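Local coordinates for cytolethal distending toxin protein C (Haemophilus ducreyi, PDB 1SR4) that forms one subunit of the three-chain cytolethal distending toxin, a DNA-damaging genotoxin, and is probably a lectin-like subunit that binds carbohydrate, at residues T27-H39 with V70-T84. Numbering follows the deposited sequence.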
loop_
_atom_site.group_PDB
_atom_site.type_symbol
_atom_site.label_atom_id
_atom_site.label_comp_id
_atom_site.label_asym_id
_atom_site.label_seq_id
_atom_site.Cartn_x
_atom_site.Cartn_y
_atom_site.Cartn_z
ATOM N N THR C 27 -18.090 -1.292 -14.221
ATOM C CA THR C 27 -17.989 -0.536 -15.476
ATOM C C THR C 27 -16.580 -0.009 -15.775
ATOM O O THR C 27 -16.269 0.304 -16.929
ATOM C CB THR C 27 -18.909 0.703 -15.482
ATOM O OG1 THR C 27 -18.375 1.692 -14.589
ATOM C CG2 THR C 27 -20.341 0.322 -15.047
ATOM N N ALA C 28 -15.753 0.109 -14.738
ATOM C CA ALA C 28 -14.391 0.649 -14.869
ATOM C C ALA C 28 -14.407 2.139 -15.224
ATOM O O ALA C 28 -13.359 2.730 -15.478
ATOM C CB ALA C 28 -13.592 -0.116 -15.928
ATOM N N GLN C 29 -15.588 2.753 -15.261
ATOM C CA GLN C 29 -15.663 4.179 -15.593
ATOM C C GLN C 29 -15.378 5.057 -14.373
ATOM O O GLN C 29 -15.868 4.796 -13.282
ATOM C CB GLN C 29 -17.058 4.537 -16.120
ATOM C CG GLN C 29 -17.462 3.807 -17.393
ATOM C CD GLN C 29 -18.845 4.208 -17.859
ATOM O OE1 GLN C 29 -19.808 4.179 -17.089
ATOM N NE2 GLN C 29 -18.956 4.579 -19.127
ATOM N N PRO C 30 -14.561 6.102 -14.535
ATOM C CA PRO C 30 -14.314 6.937 -13.356
ATOM C C PRO C 30 -15.518 7.861 -13.109
ATOM O O PRO C 30 -16.176 8.304 -14.062
ATOM C CB PRO C 30 -13.059 7.719 -13.741
ATOM C CG PRO C 30 -13.163 7.822 -15.233
ATOM C CD PRO C 30 -13.687 6.476 -15.663
ATOM N N VAL C 31 -15.825 8.115 -11.839
ATOM C CA VAL C 31 -16.923 9.010 -11.488
ATOM C C VAL C 31 -16.362 10.383 -11.834
ATOM O O VAL C 31 -15.226 10.700 -11.467
ATOM C CB VAL C 31 -17.255 8.926 -9.980
ATOM C CG1 VAL C 31 -18.350 9.915 -9.622
ATOM C CG2 VAL C 31 -17.708 7.490 -9.632
ATOM N N LYS C 32 -17.130 11.182 -12.567
ATOM C CA LYS C 32 -16.654 12.498 -12.984
ATOM C C LYS C 32 -17.321 13.667 -12.278
ATOM O O LYS C 32 -18.408 13.531 -11.713
ATOM C CB LYS C 32 -16.858 12.671 -14.491
ATOM C CG LYS C 32 -15.933 11.832 -15.378
ATOM C CD LYS C 32 -16.188 12.203 -16.839
ATOM C CE LYS C 32 -15.123 11.659 -17.783
ATOM N NZ LYS C 32 -15.328 12.199 -19.166
ATOM N N ASN C 33 -16.647 14.817 -12.287
ATOM C CA ASN C 33 -17.229 16.011 -11.702
ATOM C C ASN C 33 -17.520 16.939 -12.879
ATOM O O ASN C 33 -16.999 16.754 -13.973
ATOM C CB ASN C 33 -16.297 16.665 -10.663
ATOM C CG ASN C 33 -15.004 17.197 -11.258
ATOM O OD1 ASN C 33 -15.001 18.184 -11.988
ATOM N ND2 ASN C 33 -13.891 16.546 -10.930
ATOM N N ASP C 34 -18.363 17.928 -12.644
ATOM C CA ASP C 34 -18.778 18.872 -13.672
ATOM C C ASP C 34 -17.993 20.178 -13.637
ATOM O O ASP C 34 -18.273 21.099 -14.399
ATOM C CB ASP C 34 -20.270 19.159 -13.478
ATOM C CG ASP C 34 -20.689 19.104 -12.001
ATOM O OD1 ASP C 34 -20.644 18.003 -11.390
ATOM O OD2 ASP C 34 -21.058 20.163 -11.450
ATOM N N HIS C 35 -17.004 20.256 -12.758
ATOM C CA HIS C 35 -16.222 21.472 -12.629
ATOM C C HIS C 35 -15.253 21.670 -13.785
ATOM O O HIS C 35 -14.810 22.788 -14.055
ATOM C CB HIS C 35 -15.453 21.468 -11.314
ATOM C CG HIS C 35 -14.817 22.784 -10.990
ATOM N ND1 HIS C 35 -15.542 23.871 -10.544
ATOM C CD2 HIS C 35 -13.529 23.196 -11.065
ATOM C CE1 HIS C 35 -14.726 24.894 -10.359
ATOM N NE2 HIS C 35 -13.500 24.512 -10.668
ATOM N N TYR C 36 -14.908 20.587 -14.467
ATOM C CA TYR C 36 -13.998 20.693 -15.591
ATOM C C TYR C 36 -14.683 20.140 -16.826
ATOM O O TYR C 36 -15.634 19.375 -16.721
ATOM C CB TYR C 36 -12.717 19.903 -15.309
ATOM C CG TYR C 36 -11.895 20.441 -14.150
ATOM C CD1 TYR C 36 -10.987 21.479 -14.339
ATOM C CD2 TYR C 36 -12.044 19.920 -12.861
ATOM C CE1 TYR C 36 -10.244 21.991 -13.275
ATOM C CE2 TYR C 36 -11.306 20.431 -11.779
ATOM C CZ TYR C 36 -10.406 21.472 -12.000
ATOM O OH TYR C 36 -9.705 22.018 -10.946
ATOM N N ASP C 37 -14.208 20.542 -17.999
ATOM C CA ASP C 37 -14.757 20.034 -19.254
ATOM C C ASP C 37 -14.674 18.504 -19.200
ATOM O O ASP C 37 -13.673 17.951 -18.737
ATOM C CB ASP C 37 -13.928 20.558 -20.426
ATOM C CG ASP C 37 -13.999 19.650 -21.654
ATOM O OD1 ASP C 37 -12.933 19.391 -22.266
ATOM O OD2 ASP C 37 -15.111 19.203 -22.009
ATOM N N SER C 38 -15.717 17.826 -19.672
ATOM C CA SER C 38 -15.751 16.367 -19.667
ATOM C C SER C 38 -14.558 15.741 -20.375
ATOM O O SER C 38 -14.234 14.583 -20.137
ATOM C CB SER C 38 -17.019 15.866 -20.350
ATOM O OG SER C 38 -16.931 16.089 -21.748
ATOM N N HIS C 39 -13.905 16.492 -21.256
ATOM C CA HIS C 39 -12.764 15.942 -21.979
ATOM C C HIS C 39 -11.430 16.361 -21.366
ATOM O O HIS C 39 -10.372 16.044 -21.897
ATOM C CB HIS C 39 -12.842 16.326 -23.466
ATOM C CG HIS C 39 -14.119 15.901 -24.134
ATOM N ND1 HIS C 39 -14.646 14.631 -24.002
ATOM C CD2 HIS C 39 -14.982 16.581 -24.933
ATOM C CE1 HIS C 39 -15.776 14.548 -24.686
ATOM N NE2 HIS C 39 -16.002 15.717 -25.260
ATOM N N VAL C 70 -13.439 18.114 -5.300
ATOM C CA VAL C 70 -13.003 18.557 -6.612
ATOM C C VAL C 70 -11.683 19.297 -6.451
ATOM O O VAL C 70 -11.485 20.042 -5.489
ATOM C CB VAL C 70 -14.036 19.535 -7.247
ATOM C CG1 VAL C 70 -13.498 20.111 -8.554
ATOM C CG2 VAL C 70 -15.358 18.800 -7.502
ATOM N N VAL C 71 -10.776 19.090 -7.389
ATOM C CA VAL C 71 -9.498 19.776 -7.328
ATOM C C VAL C 71 -9.711 21.277 -7.559
ATOM O O VAL C 71 -10.347 21.671 -8.533
ATOM C CB VAL C 71 -8.539 19.253 -8.419
ATOM C CG1 VAL C 71 -7.256 20.082 -8.436
ATOM C CG2 VAL C 71 -8.217 17.769 -8.162
ATOM N N GLY C 72 -9.185 22.102 -6.661
ATOM C CA GLY C 72 -9.302 23.547 -6.814
ATOM C C GLY C 72 -10.645 24.208 -6.495
ATOM O O GLY C 72 -10.820 25.401 -6.769
ATOM N N ALA C 73 -11.587 23.469 -5.912
ATOM C CA ALA C 73 -12.888 24.053 -5.580
ATOM C C ALA C 73 -13.486 23.436 -4.319
ATOM O O ALA C 73 -13.203 22.282 -3.974
ATOM C CB ALA C 73 -13.850 23.872 -6.739
ATOM N N ALA C 74 -14.328 24.211 -3.645
ATOM C CA ALA C 74 -14.979 23.757 -2.434
ATOM C C ALA C 74 -16.234 22.961 -2.795
ATOM O O ALA C 74 -17.310 23.187 -2.230
ATOM C CB ALA C 74 -15.344 24.959 -1.552
ATOM N N LYS C 75 -16.094 22.041 -3.743
ATOM C CA LYS C 75 -17.205 21.210 -4.170
ATOM C C LYS C 75 -16.858 19.751 -3.918
ATOM O O LYS C 75 -15.696 19.352 -4.018
ATOM C CB LYS C 75 -17.501 21.433 -5.650
ATOM C CG LYS C 75 -17.813 22.879 -5.996
ATOM C CD LYS C 75 -19.015 23.382 -5.193
ATOM C CE LYS C 75 -19.292 24.867 -5.441
ATOM N NZ LYS C 75 -20.525 25.304 -4.744
ATOM N N CYS C 76 -17.881 18.958 -3.606
ATOM C CA CYS C 76 -17.703 17.546 -3.299
ATOM C C CYS C 76 -18.737 16.670 -3.997
ATOM O O CYS C 76 -19.875 17.092 -4.232
ATOM C CB CYS C 76 -17.801 17.340 -1.778
ATOM S SG CYS C 76 -16.350 17.856 -0.788
ATOM N N PHE C 77 -18.334 15.448 -4.332
ATOM C CA PHE C 77 -19.231 14.513 -4.984
ATOM C C PHE C 77 -20.540 14.374 -4.199
ATOM O O PHE C 77 -20.530 14.312 -2.970
ATOM C CB PHE C 77 -18.566 13.136 -5.094
ATOM C CG PHE C 77 -19.513 12.051 -5.494
ATOM C CD1 PHE C 77 -19.855 11.870 -6.829
ATOM C CD2 PHE C 77 -20.125 11.260 -4.528
ATOM C CE1 PHE C 77 -20.802 10.914 -7.199
ATOM C CE2 PHE C 77 -21.080 10.297 -4.882
ATOM C CZ PHE C 77 -21.419 10.125 -6.219
ATOM N N ALA C 78 -21.660 14.310 -4.912
ATOM C CA ALA C 78 -22.965 14.146 -4.269
ATOM C C ALA C 78 -24.024 13.718 -5.289
ATOM O O ALA C 78 -23.842 13.909 -6.490
ATOM C CB ALA C 78 -23.386 15.460 -3.589
ATOM N N PHE C 79 -25.109 13.108 -4.819
ATOM C CA PHE C 79 -26.206 12.707 -5.703
ATOM C C PHE C 79 -27.152 13.910 -5.802
ATOM O O PHE C 79 -28.323 13.845 -5.439
ATOM C CB PHE C 79 -26.946 11.495 -5.127
ATOM C CG PHE C 79 -26.177 10.202 -5.254
ATOM C CD1 PHE C 79 -26.341 9.385 -6.374
ATOM C CD2 PHE C 79 -25.242 9.840 -4.285
ATOM C CE1 PHE C 79 -25.578 8.223 -6.534
ATOM C CE2 PHE C 79 -24.470 8.687 -4.428
ATOM C CZ PHE C 79 -24.636 7.874 -5.556
ATOM N N LEU C 80 -26.611 15.022 -6.271
ATOM C CA LEU C 80 -27.366 16.255 -6.427
ATOM C C LEU C 80 -26.860 16.972 -7.666
ATOM O O LEU C 80 -25.699 16.798 -8.068
ATOM C CB LEU C 80 -27.151 17.179 -5.229
ATOM C CG LEU C 80 -27.833 16.926 -3.896
ATOM C CD1 LEU C 80 -27.292 17.924 -2.897
ATOM C CD2 LEU C 80 -29.357 17.057 -4.040
ATOM N N GLY C 81 -27.733 17.790 -8.252
ATOM C CA GLY C 81 -27.375 18.550 -9.432
ATOM C C GLY C 81 -26.657 17.736 -10.479
ATOM O O GLY C 81 -27.153 16.705 -10.911
ATOM N N LYS C 82 -25.474 18.184 -10.879
ATOM C CA LYS C 82 -24.723 17.473 -11.891
ATOM C C LYS C 82 -23.647 16.550 -11.325
ATOM O O LYS C 82 -22.733 16.161 -12.052
ATOM C CB LYS C 82 -24.081 18.470 -12.860
ATOM C CG LYS C 82 -25.062 19.463 -13.466
ATOM C CD LYS C 82 -26.183 18.756 -14.214
ATOM C CE LYS C 82 -25.643 17.970 -15.405
ATOM N NZ LYS C 82 -26.704 17.135 -16.045
ATOM N N GLY C 83 -23.743 16.206 -10.039
ATOM C CA GLY C 83 -22.754 15.308 -9.465
ATOM C C GLY C 83 -21.941 15.838 -8.297
ATOM O O GLY C 83 -21.168 15.088 -7.705
ATOM N N THR C 84 -22.090 17.119 -7.976
ATOM C CA THR C 84 -21.385 17.730 -6.850
ATOM C C THR C 84 -22.237 18.817 -6.208
ATOM O O THR C 84 -23.199 19.305 -6.804
ATOM C CB THR C 84 -20.074 18.456 -7.265
ATOM O OG1 THR C 84 -20.392 19.493 -8.201
ATOM C CG2 THR C 84 -19.063 17.491 -7.878
HETATM O O HOH W 1 -20.172 13.203 -9.856
HETATM O O HOH W 2 -20.561 14.600 -13.706
HETATM O O HOH W 3 -11.250 17.444 -9.813
HETATM O O HOH W 4 -23.595 19.899 -9.456
HETATM O O HOH W 5 -18.520 20.395 -9.861
#
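His35 and Tyr36 rest on the type II beta turn from Val70 to Ala73. The family is a ricin-like beta-trefoil, and here the loop between strands 19-24 and 46-50 packs on the chain around strand 75-77. The His35 side chain can be followed outward. His35 CB meets Val70 CG1 at 3.6 Å. CG lies anti to the backbone N (chi1 -170°), which carries the ring on past the same methyl, with CG and CD2 still near it. On the far side of the ring, ND1, CE1 and NE2 all face Ala73 CB. Ala73 CB sits over one face of the His35 ring, 4.0 Å from its centroid, in a CH-pi contact. Asn33 OD1 accepts from His35 N at 3.0 Å, closing an Asx turn. Asn33 CB lies against Val70 CG2 and Thr84 CG2.

Earlier in the loop, Val31 CG1 touches Phe77 CE1 at 3.6 Å, the two side chains crossing at about a right angle. Several polar links here run through water. One water donates to both Lys32 O and Gly83 O. Another donates to Asp34 OD2 and Thr84 O and accepts from Lys82 N. Asp34 OD1 lies 2.9 Å from Lys82 O; both are acceptors, so the approach is probably unfavourable. Tyr36 OH donates a short hydrogen bond to Val71 O at 2.5 Å, from 47° above the carbonyl plane.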